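Local structure of aldehyde dehydrogenase (Staphylococcus aureus, 6K10) at residues A[116-121]-A[178-183]; A[189-194]-A[201-206]; A[222-227]-A[237-242]; A[252-257]-A[398-403]. The protein catalyses the NAD-dependent oxidation of 4,4'-diaponeurosporen-4-al to 4,4'-diaponeurosporenoic acid, a step in the biosynthesis of the carotenoid staphyloxanthin. The protein carries 1 engineered substitution. All coordinates share one frame; numbering follows the deposited sequence.

Interaction 1. Residues A[116-121]-A[178-183]; sequences LIIAPF and EETQTL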
loop_
_atom_site.group_PDB
_atom_site.type_symbol
_atom_site.label_atom_id
_atom_site.label_comp_id
_atom_site.label_asym_id
_atom_site.label_seq_id
_atom_site.Cartn_x
_atom_site.Cartn_y
_atom_site.Cartn_z
ATOM N N LEU A 116 14.789 3.988 -0.191
ATOM C CA LEU A 116 15.344 4.539 -1.418
ATOM C C LEU A 116 14.337 5.496 -2.037
ATOM O O LEU A 116 13.151 5.170 -2.146
ATOM C CB LEU A 116 15.687 3.424 -2.412
ATOM C CG LEU A 116 16.173 3.854 -3.798
ATOM C CD1 LEU A 116 17.421 4.725 -3.704
ATOM C CD2 LEU A 116 16.422 2.640 -4.679
ATOM N N ILE A 117 14.811 6.672 -2.444
ATOM C CA ILE A 117 13.979 7.686 -3.082
ATOM C C ILE A 117 14.607 8.033 -4.424
ATOM O O ILE A 117 15.757 8.487 -4.479
ATOM C CB ILE A 117 13.830 8.938 -2.205
ATOM C CG1 ILE A 117 13.089 8.593 -0.912
ATOM C CG2 ILE A 117 13.104 10.038 -2.963
ATOM C CD1 ILE A 117 13.057 9.719 0.093
ATOM N N ILE A 118 13.855 7.818 -5.502
ATOM C CA ILE A 118 14.295 8.116 -6.861
ATOM C C ILE A 118 13.451 9.268 -7.388
ATOM O O ILE A 118 12.218 9.208 -7.348
ATOM C CB ILE A 118 14.171 6.888 -7.781
ATOM C CG1 ILE A 118 14.990 5.717 -7.240
ATOM C CG2 ILE A 118 14.596 7.234 -9.202
ATOM C CD1 ILE A 118 14.622 4.383 -7.868
ATOM N N ALA A 119 14.112 10.308 -7.895
ATOM C CA ALA A 119 13.389 11.479 -8.358
ATOM C C ALA A 119 13.737 11.814 -9.801
ATOM O O ALA A 119 14.896 11.685 -10.201
ATOM C CB ALA A 119 13.685 12.690 -7.476
ATOM N N PRO A 120 12.761 12.268 -10.597
ATOM C CA PRO A 120 13.031 12.586 -12.002
ATOM C C PRO A 120 13.451 14.035 -12.198
ATOM O O PRO A 120 13.733 14.739 -11.225
ATOM C CB PRO A 120 11.690 12.293 -12.677
ATOM C CG PRO A 120 10.694 12.695 -11.632
ATOM C CD PRO A 120 11.328 12.402 -10.282
ATOM N N PHE A 121 13.480 14.496 -13.450
ATOM C CA PHE A 121 14.053 15.792 -13.794
ATOM C C PHE A 121 13.078 16.960 -13.690
ATOM O O PHE A 121 13.536 18.106 -13.614
ATOM C CB PHE A 121 14.618 15.755 -15.225
ATOM C CG PHE A 121 13.551 15.750 -16.302
ATOM C CD1 PHE A 121 12.957 16.931 -16.725
ATOM C CD2 PHE A 121 13.169 14.572 -16.913
ATOM C CE1 PHE A 121 11.985 16.932 -17.703
ATOM C CE2 PHE A 121 12.204 14.570 -17.905
ATOM C CZ PHE A 121 11.614 15.753 -18.303
ATOM N N GLU A 178 22.505 3.389 -14.484
ATOM C CA GLU A 178 23.290 2.301 -13.910
ATOM C C GLU A 178 23.479 2.467 -12.408
ATOM O O GLU A 178 23.571 1.468 -11.685
ATOM C CB GLU A 178 24.638 2.190 -14.619
ATOM C CG GLU A 178 24.530 1.658 -16.041
ATOM C CD GLU A 178 23.679 0.401 -16.140
ATOM O OE1 GLU A 178 22.916 0.282 -17.120
ATOM O OE2 GLU A 178 23.780 -0.473 -15.251
ATOM N N GLU A 179 23.540 3.707 -11.918
ATOM C CA GLU A 179 23.507 3.910 -10.474
ATOM C C GLU A 179 22.151 3.517 -9.906
ATOM O O GLU A 179 22.072 2.916 -8.829
ATOM C CB GLU A 179 23.833 5.364 -10.128
ATOM C CG GLU A 179 25.311 5.718 -10.216
ATOM C CD GLU A 179 25.841 5.672 -11.633
ATOM O OE1 GLU A 179 26.940 5.121 -11.839
ATOM O OE2 GLU A 179 25.154 6.184 -12.544
ATOM N N THR A 180 21.074 3.846 -10.623
ATOM C CA THR A 180 19.750 3.383 -10.222
ATOM C C THR A 180 19.683 1.863 -10.226
ATOM O O THR A 180 19.098 1.255 -9.322
ATOM C CB THR A 180 18.685 3.963 -11.155
ATOM O OG1 THR A 180 18.747 5.394 -11.121
ATOM C CG2 THR A 180 17.296 3.510 -10.727
ATOM N N GLN A 181 20.289 1.235 -11.238
ATOM C CA GLN A 181 20.315 -0.223 -11.314
ATOM C C GLN A 181 20.976 -0.825 -10.080
ATOM O O GLN A 181 20.476 -1.803 -9.512
ATOM C CB GLN A 181 21.050 -0.661 -12.580
ATOM C CG GLN A 181 20.619 -2.007 -13.125
ATOM C CD GLN A 181 19.268 -1.950 -13.808
ATOM O OE1 GLN A 181 18.320 -2.612 -13.390
ATOM N NE2 GLN A 181 19.173 -1.153 -14.867
ATOM N N THR A 182 22.099 -0.248 -9.650
ATOM C CA THR A 182 22.783 -0.751 -8.463
ATOM C C THR A 182 21.909 -0.616 -7.223
ATOM O O THR A 182 21.895 -1.507 -6.364
ATOM C CB THR A 182 24.102 -0.004 -8.269
ATOM O OG1 THR A 182 24.910 -0.152 -9.442
ATOM C CG2 THR A 182 24.856 -0.551 -7.069
ATOM N N LEU A 183 21.162 0.484 -7.119
ATOM C CA LEU A 183 20.394 0.748 -5.908
ATOM C C LEU A 183 19.166 -0.150 -5.805
ATOM O O LEU A 183 18.857 -0.660 -4.721
ATOM C CB LEU A 183 19.991 2.221 -5.861
ATOM C CG LEU A 183 21.129 3.191 -5.540
ATOM C CD1 LEU A 183 20.781 4.600 -5.985
ATOM C CD2 LEU A 183 21.412 3.161 -4.049
#

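Interaction 2. Residues A[189-194]-A[201-206]; sequences DYVFFT and KIVYQA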
loop_
_atom_site.group_PDB
_atom_site.type_symbol
_atom_site.label_atom_id
_atom_site.label_comp_id
_atom_site.label_asym_id
_atom_site.label_seq_id
_atom_site.Cartn_x
_atom_site.Cartn_y
_atom_site.Cartn_z
ATOM N N ASP A 189 14.423 -1.378 2.564
ATOM C CA ASP A 189 13.176 -1.677 3.253
ATOM C C ASP A 189 11.971 -1.001 2.610
ATOM O O ASP A 189 10.834 -1.381 2.911
ATOM C CB ASP A 189 13.281 -1.280 4.729
ATOM C CG ASP A 189 14.428 -1.983 5.437
ATOM O OD1 ASP A 189 14.355 -3.220 5.598
ATOM O OD2 ASP A 189 15.403 -1.305 5.825
ATOM N N TYR A 190 12.194 -0.023 1.735
ATOM C CA TYR A 190 11.131 0.600 0.962
ATOM C C TYR A 190 11.760 1.324 -0.219
ATOM O O TYR A 190 12.877 1.839 -0.119
ATOM C CB TYR A 190 10.305 1.575 1.813
ATOM C CG TYR A 190 8.912 1.802 1.282
ATOM C CD1 TYR A 190 8.670 2.744 0.291
ATOM C CD2 TYR A 190 7.837 1.070 1.768
ATOM C CE1 TYR A 190 7.395 2.950 -0.203
ATOM C CE2 TYR A 190 6.559 1.270 1.283
ATOM C CZ TYR A 190 6.342 2.209 0.300
ATOM O OH TYR A 190 5.066 2.401 -0.179
ATOM N N VAL A 191 11.040 1.357 -1.339
ATOM C CA VAL A 191 11.483 2.070 -2.532
ATOM C C VAL A 191 10.384 3.033 -2.962
ATOM O O VAL A 191 9.237 2.621 -3.155
ATOM C CB VAL A 191 11.834 1.104 -3.681
ATOM C CG1 VAL A 191 12.123 1.884 -4.948
ATOM C CG2 VAL A 191 13.029 0.245 -3.300
ATOM N N PHE A 192 10.734 4.308 -3.107
ATOM C CA PHE A 192 9.820 5.349 -3.564
ATOM C C PHE A 192 10.340 5.876 -4.892
ATOM O O PHE A 192 11.475 6.354 -4.961
ATOM C CB PHE A 192 9.702 6.477 -2.526
ATOM C CG PHE A 192 8.636 7.497 -2.848
ATOM C CD1 PHE A 192 8.810 8.414 -3.879
ATOM C CD2 PHE A 192 7.461 7.538 -2.121
ATOM C CE1 PHE A 192 7.833 9.342 -4.174
ATOM C CE2 PHE A 192 6.480 8.471 -2.415
ATOM C CZ PHE A 192 6.669 9.372 -3.442
ATOM N N PHE A 193 9.514 5.793 -5.937
ATOM C CA PHE A 193 9.929 6.135 -7.291
ATOM C C PHE A 193 8.911 7.048 -7.959
ATOM O O PHE A 193 7.713 6.754 -7.954
ATOM C CB PHE A 193 10.133 4.874 -8.139
ATOM C CG PHE A 193 10.262 5.160 -9.609
ATOM C CD1 PHE A 193 11.489 5.478 -10.157
ATOM C CD2 PHE A 193 9.155 5.111 -10.445
ATOM C CE1 PHE A 193 11.614 5.750 -11.498
ATOM C CE2 PHE A 193 9.275 5.386 -11.788
ATOM C CZ PHE A 193 10.506 5.699 -12.320
ATOM N N THR A 194 9.397 8.143 -8.545
ATOM C CA THR A 194 8.625 8.987 -9.448
ATOM C C THR A 194 9.371 9.062 -10.767
ATOM O O THR A 194 10.566 9.374 -10.786
ATOM C CB THR A 194 8.426 10.401 -8.881
ATOM O OG1 THR A 194 7.773 10.324 -7.609
ATOM C CG2 THR A 194 7.574 11.253 -9.819
ATOM N N LYS A 201 8.757 0.196 -14.330
ATOM C CA LYS A 201 8.689 -1.254 -14.489
ATOM C C LYS A 201 9.988 -1.920 -14.046
ATOM O O LYS A 201 9.966 -2.985 -13.421
ATOM C CB LYS A 201 8.378 -1.604 -15.946
ATOM C CG LYS A 201 6.978 -1.209 -16.407
ATOM N N ILE A 202 11.130 -1.301 -14.352
ATOM C CA ILE A 202 12.423 -1.865 -13.964
ATOM C C ILE A 202 12.588 -1.823 -12.448
ATOM O O ILE A 202 13.011 -2.802 -11.823
ATOM C CB ILE A 202 13.570 -1.120 -14.676
ATOM C CG1 ILE A 202 13.457 -1.286 -16.192
ATOM C CG2 ILE A 202 14.930 -1.603 -14.174
ATOM C CD1 ILE A 202 14.413 -0.402 -16.981
ATOM N N VAL A 203 12.267 -0.679 -11.839
ATOM C CA VAL A 203 12.346 -0.533 -10.385
ATOM C C VAL A 203 11.498 -1.591 -9.695
ATOM O O VAL A 203 11.922 -2.217 -8.716
ATOM C CB VAL A 203 11.909 0.888 -9.972
ATOM C CG1 VAL A 203 11.755 0.990 -8.462
ATOM C CG2 VAL A 203 12.891 1.925 -10.494
ATOM N N TYR A 204 10.293 -1.818 -10.208
ATOM C CA TYR A 204 9.324 -2.654 -9.518
ATOM C C TYR A 204 9.564 -4.141 -9.748
ATOM O O TYR A 204 9.185 -4.955 -8.899
ATOM C CB TYR A 204 7.921 -2.221 -9.948
ATOM C CG TYR A 204 6.776 -2.906 -9.254
ATOM C CD1 TYR A 204 6.658 -2.864 -7.877
ATOM C CD2 TYR A 204 5.742 -3.477 -9.980
ATOM C CE1 TYR A 204 5.589 -3.455 -7.230
ATOM C CE2 TYR A 204 4.661 -4.059 -9.345
ATOM C CZ TYR A 204 4.592 -4.048 -7.970
ATOM O OH TYR A 204 3.516 -4.629 -7.338
ATOM N N GLN A 205 10.202 -4.514 -10.858
ATOM C CA GLN A 205 10.640 -5.896 -11.021
ATOM C C GLN A 205 11.854 -6.191 -10.149
ATOM O O GLN A 205 11.956 -7.274 -9.561
ATOM C CB GLN A 205 10.951 -6.179 -12.491
ATOM C CG GLN A 205 9.725 -6.171 -13.392
ATOM C CD GLN A 205 10.083 -6.228 -14.865
ATOM O OE1 GLN A 205 9.831 -5.284 -15.614
ATOM N NE2 GLN A 205 10.678 -7.336 -15.288
ATOM N N ALA A 206 12.784 -5.236 -10.051
ATOM C CA ALA A 206 13.956 -5.418 -9.201
ATOM C C ALA A 206 13.553 -5.534 -7.737
ATOM O O ALA A 206 14.042 -6.408 -7.011
ATOM C CB ALA A 206 14.931 -4.259 -9.400
#

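Interaction 3. Residues A[222-227]-A[237-242]; sequences SPVIVD and ERICFG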
loop_
_atom_site.group_PDB
_atom_site.type_symbol
_atom_site.label_atom_id
_atom_site.label_comp_id
_atom_site.label_asym_id
_atom_site.label_seq_id
_atom_site.Cartn_x
_atom_site.Cartn_y
_atom_site.Cartn_z
ATOM N N SER A 222 -2.996 12.508 -19.366
ATOM C CA SER A 222 -4.103 13.023 -18.565
ATOM C C SER A 222 -5.095 13.769 -19.451
ATOM O O SER A 222 -4.718 14.762 -20.077
ATOM C CB SER A 222 -3.579 13.945 -17.470
ATOM O OG SER A 222 -2.695 13.268 -16.588
ATOM N N PRO A 223 -6.351 13.336 -19.530
ATOM C CA PRO A 223 -7.321 14.020 -20.390
ATOM C C PRO A 223 -8.024 15.173 -19.701
ATOM O O PRO A 223 -8.246 15.167 -18.492
ATOM C CB PRO A 223 -8.320 12.905 -20.728
ATOM C CG PRO A 223 -8.303 12.021 -19.526
ATOM C CD PRO A 223 -6.906 12.104 -18.941
ATOM N N VAL A 224 -8.365 16.180 -20.497
ATOM C CA VAL A 224 -9.278 17.242 -20.086
ATOM C C VAL A 224 -10.528 17.103 -20.939
ATOM O O VAL A 224 -10.444 17.130 -22.173
ATOM C CB VAL A 224 -8.659 18.642 -20.247
ATOM C CG1 VAL A 224 -9.665 19.731 -19.866
ATOM C CG2 VAL A 224 -7.395 18.764 -19.427
ATOM N N ILE A 225 -11.678 16.914 -20.294
ATOM C CA ILE A 225 -12.969 16.951 -20.972
ATOM C C ILE A 225 -13.536 18.350 -20.801
ATOM O O ILE A 225 -13.604 18.862 -19.677
ATOM C CB ILE A 225 -13.944 15.893 -20.424
ATOM C CG1 ILE A 225 -13.327 14.501 -20.453
ATOM C CG2 ILE A 225 -15.216 15.875 -21.260
ATOM C CD1 ILE A 225 -14.001 13.502 -19.522
ATOM N N VAL A 226 -13.917 18.972 -21.911
ATOM C CA VAL A 226 -14.576 20.272 -21.919
ATOM C C VAL A 226 -15.909 20.050 -22.616
ATOM O O VAL A 226 -15.951 19.905 -23.843
ATOM C CB VAL A 226 -13.743 21.346 -22.632
ATOM C CG1 VAL A 226 -14.500 22.677 -22.688
ATOM C CG2 VAL A 226 -12.389 21.509 -21.962
ATOM N N ASP A 227 -16.996 19.997 -21.849
ATOM C CA ASP A 227 -18.294 19.756 -22.457
ATOM C C ASP A 227 -18.977 21.071 -22.823
ATOM O O ASP A 227 -18.461 22.162 -22.568
ATOM C CB ASP A 227 -19.164 18.861 -21.555
ATOM C CG ASP A 227 -19.838 19.584 -20.388
ATOM O OD1 ASP A 227 -19.845 20.832 -20.299
ATOM O OD2 ASP A 227 -20.397 18.860 -19.539
ATOM N N GLU A 237 -8.284 29.459 -19.015
ATOM C CA GLU A 237 -7.303 30.017 -18.090
ATOM C C GLU A 237 -6.749 28.941 -17.163
ATOM O O GLU A 237 -5.535 28.868 -16.934
ATOM C CB GLU A 237 -7.934 31.157 -17.286
ATOM C CG GLU A 237 -8.110 32.443 -18.082
ATOM C CD GLU A 237 -9.093 33.406 -17.439
ATOM O OE1 GLU A 237 -9.473 33.185 -16.270
ATOM O OE2 GLU A 237 -9.482 34.389 -18.105
ATOM N N ARG A 238 -7.625 28.089 -16.631
ATOM C CA ARG A 238 -7.174 27.053 -15.708
ATOM C C ARG A 238 -6.474 25.910 -16.439
ATOM O O ARG A 238 -5.567 25.278 -15.885
ATOM C CB ARG A 238 -8.361 26.559 -14.877
ATOM C CG ARG A 238 -8.968 27.690 -14.050
ATOM C CD ARG A 238 -10.250 27.325 -13.319
ATOM N NE ARG A 238 -10.718 28.477 -12.550
ATOM C CZ ARG A 238 -11.834 28.516 -11.829
ATOM N NH1 ARG A 238 -12.636 27.462 -11.766
ATOM N NH2 ARG A 238 -12.148 29.626 -11.173
ATOM N N ILE A 239 -6.858 25.646 -17.689
ATOM C CA ILE A 239 -6.148 24.652 -18.492
ATOM C C ILE A 239 -4.730 25.130 -18.793
ATOM O O ILE A 239 -3.752 24.398 -18.590
ATOM C CB ILE A 239 -6.919 24.343 -19.793
ATOM C CG1 ILE A 239 -8.146 23.476 -19.509
ATOM C CG2 ILE A 239 -6.013 23.647 -20.806
ATOM C CD1 ILE A 239 -9.184 23.483 -20.627
ATOM N N CYS A 240 -4.598 26.370 -19.279
ATOM C CA CYS A 240 -3.276 26.897 -19.613
ATOM C C CYS A 240 -2.381 26.976 -18.384
ATOM O O CYS A 240 -1.172 26.738 -18.473
ATOM C CB CYS A 240 -3.409 28.275 -20.266
ATOM S SG CYS A 240 -4.005 28.263 -21.972
ATOM N N PHE A 241 -2.961 27.317 -17.232
ATOM C CA PHE A 241 -2.207 27.335 -15.985
ATOM C C PHE A 241 -1.580 25.974 -15.697
ATOM O O PHE A 241 -0.378 25.872 -15.427
ATOM C CB PHE A 241 -3.124 27.760 -14.832
ATOM C CG PHE A 241 -2.512 27.566 -13.473
ATOM C CD1 PHE A 241 -1.596 28.472 -12.973
ATOM C CD2 PHE A 241 -2.859 26.478 -12.692
ATOM C CE1 PHE A 241 -1.036 28.294 -11.724
ATOM C CE2 PHE A 241 -2.302 26.297 -11.444
ATOM C CZ PHE A 241 -1.389 27.205 -10.958
ATOM N N GLY A 242 -2.384 24.910 -15.753
ATOM C CA GLY A 242 -1.873 23.580 -15.477
ATOM C C GLY A 242 -1.044 22.988 -16.599
ATOM O O GLY A 242 -0.195 22.129 -16.340
#

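Interaction 4. Residues A[252-257]-A[398-403]; sequences VAPDYI and NDTLMH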
loop_
_atom_site.group_PDB
_atom_site.type_symbol
_atom_site.label_atom_id
_atom_site.label_comp_id
_atom_site.label_asym_id
_atom_site.label_seq_id
_atom_site.Cartn_x
_atom_site.Cartn_y
_atom_site.Cartn_z
ATOM N N VAL A 252 0.828 15.572 -14.154
ATOM C CA VAL A 252 -0.598 15.865 -14.084
ATOM C C VAL A 252 -0.961 17.053 -14.975
ATOM O O VAL A 252 -2.044 17.619 -14.847
ATOM C CB VAL A 252 -1.053 16.089 -12.632
ATOM C CG1 VAL A 252 -0.741 14.859 -11.784
ATOM C CG2 VAL A 252 -0.384 17.313 -12.051
ATOM N N ALA A 253 -0.068 17.436 -15.881
ATOM C CA ALA A 253 -0.410 18.453 -16.857
ATOM C C ALA A 253 -1.476 17.921 -17.811
ATOM O O ALA A 253 -1.472 16.737 -18.159
ATOM C CB ALA A 253 0.819 18.879 -17.651
ATOM N N PRO A 254 -2.410 18.768 -18.234
ATOM C CA PRO A 254 -3.306 18.383 -19.331
ATOM C C PRO A 254 -2.507 17.855 -20.510
ATOM O O PRO A 254 -1.719 18.580 -21.123
ATOM C CB PRO A 254 -4.016 19.696 -19.669
ATOM C CG PRO A 254 -4.075 20.403 -18.355
ATOM C CD PRO A 254 -2.750 20.097 -17.694
ATOM N N ASP A 255 -2.676 16.566 -20.803
ATOM C CA ASP A 255 -1.989 16.031 -21.969
ATOM C C ASP A 255 -2.740 16.368 -23.252
ATOM O O ASP A 255 -2.152 16.914 -24.189
ATOM C CB ASP A 255 -1.799 14.517 -21.838
ATOM C CG ASP A 255 -0.951 13.943 -22.958
ATOM O OD1 ASP A 255 -1.495 13.677 -24.051
ATOM O OD2 ASP A 255 0.274 13.782 -22.746
ATOM N N TYR A 256 -4.036 16.071 -23.302
ATOM C CA TYR A 256 -4.854 16.349 -24.473
ATOM C C TYR A 256 -6.245 16.771 -24.031
ATOM O O TYR A 256 -6.638 16.572 -22.881
ATOM C CB TYR A 256 -4.919 15.133 -25.417
ATOM C CG TYR A 256 -5.576 13.913 -24.803
ATOM C CD1 TYR A 256 -4.828 12.980 -24.097
ATOM C CD2 TYR A 256 -6.941 13.683 -24.946
ATOM C CE1 TYR A 256 -5.414 11.864 -23.538
ATOM C CE2 TYR A 256 -7.542 12.565 -24.388
ATOM C CZ TYR A 256 -6.773 11.658 -23.686
ATOM O OH TYR A 256 -7.359 10.543 -23.130
ATOM N N ILE A 257 -6.994 17.345 -24.968
ATOM C CA ILE A 257 -8.330 17.866 -24.706
ATOM C C ILE A 257 -9.341 17.090 -25.543
ATOM O O ILE A 257 -9.132 16.877 -26.742
ATOM C CB ILE A 257 -8.416 19.376 -25.002
ATOM C CG1 ILE A 257 -7.403 20.145 -24.149
ATOM C CG2 ILE A 257 -9.844 19.896 -24.782
ATOM C CD1 ILE A 257 -7.585 21.664 -24.142
ATOM N N ASN A 398 -13.497 21.629 -13.058
ATOM C CA ASN A 398 -13.366 23.061 -13.337
ATOM C C ASN A 398 -12.051 23.632 -12.804
ATOM O O ASN A 398 -11.985 24.781 -12.364
ATOM C CB ASN A 398 -14.567 23.844 -12.799
ATOM C CG ASN A 398 -15.825 23.611 -13.616
ATOM O OD1 ASN A 398 -15.754 23.282 -14.800
ATOM N ND2 ASN A 398 -16.987 23.791 -12.991
ATOM N N ASP A 399 -10.990 22.828 -12.863
ATOM C CA ASP A 399 -9.641 23.285 -12.552
ATOM C C ASP A 399 -8.664 22.256 -13.102
ATOM O O ASP A 399 -9.060 21.184 -13.563
ATOM C CB ASP A 399 -9.435 23.481 -11.045
ATOM C CG ASP A 399 -8.394 24.541 -10.726
ATOM O OD1 ASP A 399 -7.807 25.112 -11.671
ATOM O OD2 ASP A 399 -8.151 24.792 -9.526
ATOM N N THR A 400 -7.377 22.599 -13.065
ATOM C CA THR A 400 -6.323 21.633 -13.346
ATOM C C THR A 400 -5.188 21.823 -12.350
ATOM O O THR A 400 -4.989 22.916 -11.814
ATOM C CB THR A 400 -5.761 21.734 -14.785
ATOM O OG1 THR A 400 -4.954 22.910 -14.918
ATOM C CG2 THR A 400 -6.878 21.754 -15.831
ATOM N N LEU A 401 -4.476 20.724 -12.083
ATOM C CA LEU A 401 -3.220 20.701 -11.334
ATOM C C LEU A 401 -3.378 20.931 -9.831
ATOM O O LEU A 401 -2.675 20.299 -9.037
ATOM C CB LEU A 401 -2.236 21.721 -11.924
ATOM C CG LEU A 401 -0.902 21.953 -11.209
ATOM C CD1 LEU A 401 0.023 20.759 -11.372
ATOM C CD2 LEU A 401 -0.235 23.210 -11.738
ATOM N N MET A 402 -4.302 21.807 -9.422
ATOM C CA MET A 402 -4.330 22.279 -8.037
ATOM C C MET A 402 -4.755 21.222 -7.021
ATOM O O MET A 402 -4.642 21.481 -5.817
ATOM C CB MET A 402 -5.247 23.498 -7.910
ATOM C CG MET A 402 -4.727 24.744 -8.612
ATOM S SD MET A 402 -2.996 25.098 -8.229
ATOM C CE MET A 402 -3.121 25.715 -6.552
ATOM N N HIS A 403 -5.232 20.049 -7.447
ATOM C CA HIS A 403 -5.552 19.021 -6.460
ATOM C C HIS A 403 -4.303 18.486 -5.768
ATOM O O HIS A 403 -4.416 17.846 -4.717
ATOM C CB HIS A 403 -6.347 17.876 -7.099
ATOM C CG HIS A 403 -5.607 17.131 -8.167
ATOM N ND1 HIS A 403 -5.171 17.728 -9.331
ATOM C CD2 HIS A 403 -5.246 15.828 -8.255
ATOM C CE1 HIS A 403 -4.566 16.828 -10.085
ATOM N NE2 HIS A 403 -4.597 15.667 -9.456
#

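Interaction 1. Residues A[116-121]-A[178-183]
Leu116 and Leu183 make the larger of two apolar meetings between a strand and the helix lying over it. CD2 of Leu116 rests 3.8 Å from CB of Leu183, while CD1 of Leu116 lies 4.2 Å from the same CB, so the branched end of the strand leucine straddles the base of the helix leucine. With its CG trans to the backbone N (chi1 175°), Leu116 holds the fork out from the strand toward the helix. One turn earlier on the helix the contact is slimmer: CG2 of Thr180 meets CD1 of Ile118 at 4.0 Å. The long branch of the isoleucine spans the gap that the short threonine cannot. Both strand residues lie on the same face, two apart in sequence, and their helix partners are three apart, as suits a strand packed against one side of a helix. This is the layering of a Rossmann-like nucleotide-binding domain: strand 104-118 pairs in parallel with strands 141-145 and 190-194, and helix 177-184 packs on one face of the sheet. Thr180 turns its methyl to the strand and hydrogen-bonds through OG1 to O of Gly176, just ahead of the helix. Farther round the helix, the carbonyl oxygen of Glu178 receives two bonds from Thr182, one from N at 3.0 Å and one from OG1 at 3.1 Å, from opposite faces of the carbonyl plane.

Interaction 2. Residues A[189-194]-A[201-206]
Phe193 and Val203 bring strand 190-194 and helix 197-209 nearest each other, with CA atoms 7.7 Å apart and both residues pointing into the interface. Val203 meets the strand with both of its methyls. Its CG1 meets CG1 of Val191 at 3.6 Å, a snug apolar contact. Its CG2 comes to the ring of Phe193 obliquely, 3.8 Å from CD1 and 4.2 Å from CE1. The helix valine therefore sits between two residues of one strand face, and Phe192, between them in sequence, points to the other face. In Phe193 the ring is trans to the backbone N (chi1 167°), which carries it along the helix side of the sheet to one methyl of Val203. The compact, beta-branched valines suit this close layer, and the side chain of Phe193 lies about 6 Å from that of Glu217, a predicted active-site residue. Strand 190-194, helix 197-209 and strand 214-217 form a beta-alpha-beta unit of the nucleotide-binding domain. Ile118 of strand 104-118 touches both Phe193 and Val203, Ile184 of helix 177-184 packs on Val203, and on another side of the helix Tyr204 hydrogen-bonds through OH to the carbonyl oxygen of Val212 of the second subunit.

Interaction 3. Residues A[222-227]-A[237-242]
Ile239 reaches out from helix 232-244 to two valines of strand 223-226, and the whole contact is apolar. Its CD1 lies 3.9 Å from CG1 of Val224 and 4.0 Å from CG2 of Val226, touching both valines. The CG1 methylene adds a looser touch on CG1 of Val224 at 4.1 Å. Isoleucine suits this task: a chi2 of 162° keeps the side chain nearly extended, and the gap between helix and strand, 8.2 Å between the CA atoms of Val224 and Ile239, is filled by isoleucine and valine methyls together. The strand valines share a rotamer yet offer different branches, Val224 the methyl trans to its backbone N and Val226 the one beside it. Backbone hydrogen bonds stay within the helix: N of Phe241 bonds to O of Glu237 at 3.0 Å, and N of Gly242 to O of Arg238. Arg238, just before Ile239, holds the carbonyl oxygen of Asn398 through NH1 and that of Ser441 of the second subunit through NH2. Strand 223-226, this helix and strand 256-260 form a beta-alpha-beta unit; Ile239 also packs on Phe376 of strand 372-376 and on Leu349 of strand 348-354, while Cys240 turns to helix 264-279.

Interaction 4. Residues A[252-257]-A[398-403]
Thr400 begins the contact by bringing its methyl to CG of Pro254, with CG2 4.0 Å from that atom. A threonine can serve two neighbours here: while the methyl faces the proline, OG1 hydrogen-bonds to the carbonyl oxygen of Arg238 in helix 232-244. Its backbone N is drawn to OD1 of Asp399 in a weak bond. Leu401 follows with a positive phi of 73°, and a weak bond of 2.7 Å from N of Met402 to O of Thr400 closes a gamma turn around it. The side chains of Leu401 and Val252 cross at about a right angle, and CD1 of the leucine comes to 3.5 Å from CG2 of the valine, a tight methyl contact. Met402 turns instead to Phe241 of helix 232-244. His403, in a short 3-10 turn, brings its ring obliquely to Val252: CE1 is 4.4 Å from CB. Segment 252-257 leads from Ser251, an engineered residue at a predicted active-site position, into strand 256-260, and the loop after strand 394-397 packs beside it. The side chain of Val252, the residue after Ser251, lies about 7 Å from that of Glu217, consistent with a wall of the aldehyde dehydrogenase active site.

In the fold
The four contacts fall into two pairs and follow one another in order of their first segments along the chain. Interactions 1 and 2, centres 9 Å apart, share the sheet of the nucleotide-binding domain, where strands 104-118 and 190-194 are joined by backbone bonds such as that of Ile118 N with Phe192 O. Interactions 3 and 4, centres 5 Å apart, belong to the other sheet, in the catalytic domain, through neighbouring strands 223-226 and 256-260. Between the pairs the centres are 26 to 32 Å apart, on opposite sides of the chain's centre. Predicted active-site residues Glu217 and Ser251 lie near interactions 2 and 4, consistent with a site formed between the two domains.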